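Local coordinates for protein toxin-antitoxin system antitoxin MntA family (Shewanella oneidensis MR-1, PDB 6M6U) that neutralises its cognate toxin HepT, mostly by successively adding three AMP groups from ATP to it, with magnesium as cofactor, at residues L45-L50 with V73-S77. The protein carries 2 engineered substitutions. Residues are numbered along the deposited sequence; the frame is centred on the assembly and turned at random.
Sequences LAADTL and VDLRS
Two neighbouring parallel strands, 40-46 and 70-74, run out side by side at this end of the nucleotidyltransferase sheet. Arg76, just beyond the second strand, holds the last carbonyl of the first, and Asp74, at the end of the second strand, holds the loop after it. The Arg76 guanidinium turns its edge to the carbonyl of Ala46 and grips that one oxygen side-on. Arg76 NE lies 2.8 Å from Ala46 O. Arg76 NH2 lies 2.9 Å from Ala46 O. Both bonds are bent, with N-H...O angles of 145° and 140°, as expected when two donors share one acceptor. The oxygen sits nearly in the guanidinium plane. Ala47 O lies over one face of the group, and Leu45 CD1 over the opposite face, 3.7 Å from Arg76 NH2. A bend at chi3 (-74°) turns the guanidinium out of the line of the extended first part of the chain. That aliphatic part passes Thr49 at about a right angle, with Thr49 CG2 3.5 Å from Arg76 CD. Asp74 uses both carboxylate oxygens. Asp74 OD2 accepts from Leu50 N at 3.0 Å, met from above the carboxylate plane. Asp74 OD1 takes Arg76 N at 3.1 Å, closing an Asx turn over residues 74-76. Deeper in, Leu45 CD1 packs on Leu75 CB at 4.1 Å. Leu75 also meets Tyr24 and helix 80-89. Asp48 OD1 also forms a salt bridge with Lys19. Helix 52-66 links the two strands. The contact joins their C-terminal ends within a beta-alpha-beta unit of the polymerase beta-type nucleotidyltransferase fold.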
ATOM      1  N   LEU E  45       5.815  17.821  23.273  1.00 47.35           N
ATOM      2  CA  LEU E  45       7.143  17.976  23.839  1.00 44.45           C
ATOM      3  C   LEU E  45       7.073  17.518  25.284  1.00 45.31           C
ATOM      4  O   LEU E  45       6.228  17.994  26.049  1.00 47.95           O
ATOM      5  CB  LEU E  45       7.635  19.424  23.756  1.00 45.34           C
ATOM      6  CG  LEU E  45       9.079  19.668  24.215  1.00 43.55           C
ATOM      7  CD1 LEU E  45      10.070  18.990  23.275  1.00 40.38           C
ATOM      8  CD2 LEU E  45       9.372  21.155  24.321  1.00 36.95           C
ATOM      9  N   ALA E  46       7.932  16.575  25.640  1.00 45.56           N
ATOM     10  CA  ALA E  46       8.107  16.137  27.012  1.00 44.95           C
ATOM     11  C   ALA E  46       9.547  16.407  27.432  1.00 47.98           C
ATOM     12  O   ALA E  46      10.397  16.773  26.614  1.00 47.89           O
ATOM     13  CB  ALA E  46       7.761  14.651  27.166  1.00 30.36           C
ATOM     14  N   ALA E  47       9.820  16.218  28.727  1.00 48.78           N
ATOM     15  CA  ALA E  47      11.173  16.432  29.232  1.00 52.12           C
ATOM     16  C   ALA E  47      12.175  15.508  28.548  1.00 55.97           C
ATOM     17  O   ALA E  47      13.284  15.933  28.199  1.00 56.21           O
ATOM     18  CB  ALA E  47      11.211  16.235  30.748  1.00 48.93           C
ATOM     19  N   ASP E  48      11.806  14.246  28.346  1.00 58.95           N
ATOM     20  CA  ASP E  48      12.628  13.292  27.619  1.00 60.74           C
ATOM     21  C   ASP E  48      12.015  12.990  26.260  1.00 59.24           C
ATOM     22  O   ASP E  48      10.814  13.180  26.033  1.00 55.37           O
ATOM     23  CB  ASP E  48      12.786  11.974  28.387  1.00 69.71           C
ATOM     24  CG  ASP E  48      13.310  12.168  29.787  1.00 84.06           C
ATOM     25  OD1 ASP E  48      12.852  11.436  30.691  1.00 89.47           O
ATOM     26  OD2 ASP E  48      14.176  13.045  29.991  1.00 90.63           O
ATOM     27  N   THR E  49      12.861  12.501  25.356  1.00 61.21           N
ATOM     28  CA  THR E  49      12.360  11.902  24.131  1.00 61.91           C
ATOM     29  C   THR E  49      11.510  10.691  24.483  1.00 63.17           C
ATOM     30  O   THR E  49      11.840   9.925  25.392  1.00 66.72           O
ATOM     31  CB  THR E  49      13.512  11.470  23.224  1.00 64.40           C
ATOM     32  OG1 THR E  49      14.239  10.418  23.865  1.00 74.35           O
ATOM     33  CG2 THR E  49      14.459  12.623  22.945  1.00 64.13           C
ATOM     34  N   LEU E  50      10.401  10.526  23.771  1.00 55.44           N
ATOM     35  CA  LEU E  50       9.578   9.346  23.959  1.00 49.23           C
ATOM     36  C   LEU E  50      10.242   8.156  23.287  1.00 45.89           C
ATOM     37  O   LEU E  50      10.957   8.302  22.293  1.00 46.37           O
ATOM     38  CB  LEU E  50       8.179   9.545  23.372  1.00 48.51           C
ATOM     39  CG  LEU E  50       7.437  10.867  23.595  1.00 57.63           C
ATOM     40  CD1 LEU E  50       6.007  10.752  23.082  1.00 61.90           C
ATOM     41  CD2 LEU E  50       7.450  11.302  25.052  1.00 60.09           C
ATOM     42  N   VAL E  73       3.644  13.075  16.935  1.00 33.34           N
ATOM     43  CA  VAL E  73       4.987  13.543  16.630  1.00 38.66           C
ATOM     44  C   VAL E  73       5.655  13.944  17.936  1.00 36.54           C
ATOM     45  O   VAL E  73       5.121  14.765  18.691  1.00 39.11           O
ATOM     46  CB  VAL E  73       4.957  14.715  15.634  1.00 44.42           C
ATOM     47  CG1 VAL E  73       6.267  15.480  15.669  1.00 49.94           C
ATOM     48  CG2 VAL E  73       4.674  14.208  14.222  1.00 41.78           C
ATOM     49  N   ASP E  74       6.810  13.350  18.218  1.00 37.16           N
ATOM     50  CA  ASP E  74       7.632  13.787  19.339  1.00 42.95           C
ATOM     51  C   ASP E  74       8.478  14.964  18.869  1.00 42.41           C
ATOM     52  O   ASP E  74       9.366  14.799  18.028  1.00 43.73           O
ATOM     53  CB  ASP E  74       8.504  12.648  19.859  1.00 43.87           C
ATOM     54  CG  ASP E  74       9.388  13.070  21.034  1.00 52.34           C
ATOM     55  OD1 ASP E  74       9.159  14.155  21.612  1.00 57.13           O
ATOM     56  OD2 ASP E  74      10.310  12.307  21.390  1.00 55.64           O
ATOM     57  N   LEU E  75       8.199  16.154  19.406  1.00 40.37           N
ATOM     58  CA  LEU E  75       8.912  17.348  18.968  1.00 42.31           C
ATOM     59  C   LEU E  75      10.400  17.275  19.285  1.00 47.78           C
ATOM     60  O   LEU E  75      11.208  17.929  18.616  1.00 49.08           O
ATOM     61  CB  LEU E  75       8.295  18.591  19.610  1.00 38.15           C
ATOM     62  CG  LEU E  75       6.928  18.979  19.050  1.00 38.83           C
ATOM     63  CD1 LEU E  75       6.276  20.062  19.899  1.00 34.19           C
ATOM     64  CD2 LEU E  75       7.079  19.439  17.616  1.00 34.34           C
ATOM     65  N   ARG E  76      10.786  16.486  20.292  1.00 50.35           N
ATOM     66  CA  ARG E  76      12.175  16.474  20.731  1.00 53.90           C
ATOM     67  C   ARG E  76      13.088  15.748  19.748  1.00 55.45           C
ATOM     68  O   ARG E  76      14.297  15.992  19.751  1.00 58.40           O
ATOM     69  CB  ARG E  76      12.277  15.847  22.125  1.00 50.58           C
ATOM     70  CG  ARG E  76      13.592  16.122  22.832  1.00 50.46           C
ATOM     71  CD  ARG E  76      13.529  15.756  24.313  1.00 51.03           C
ATOM     72  NE  ARG E  76      12.747  16.713  25.089  1.00 53.22           N
ATOM     73  CZ  ARG E  76      13.182  17.924  25.436  1.00 55.94           C
ATOM     74  NH1 ARG E  76      14.392  18.326  25.065  1.00 52.17           N
ATOM     75  NH2 ARG E  76      12.408  18.738  26.148  1.00 50.95           N
ATOM     76  N   SER E  77      12.541  14.876  18.902  1.00 51.71           N
ATOM     77  CA  SER E  77      13.323  14.220  17.866  1.00 50.79           C
ATOM     78  C   SER E  77      12.865  14.584  16.460  1.00 50.76           C
ATOM     79  O   SER E  77      13.455  14.103  15.486  1.00 56.25           O
ATOM     80  CB  SER E  77      13.275  12.696  18.039  1.00 49.99           C
ATOM     81  OG  SER E  77      11.990  12.197  17.717  1.00 54.56           O
TER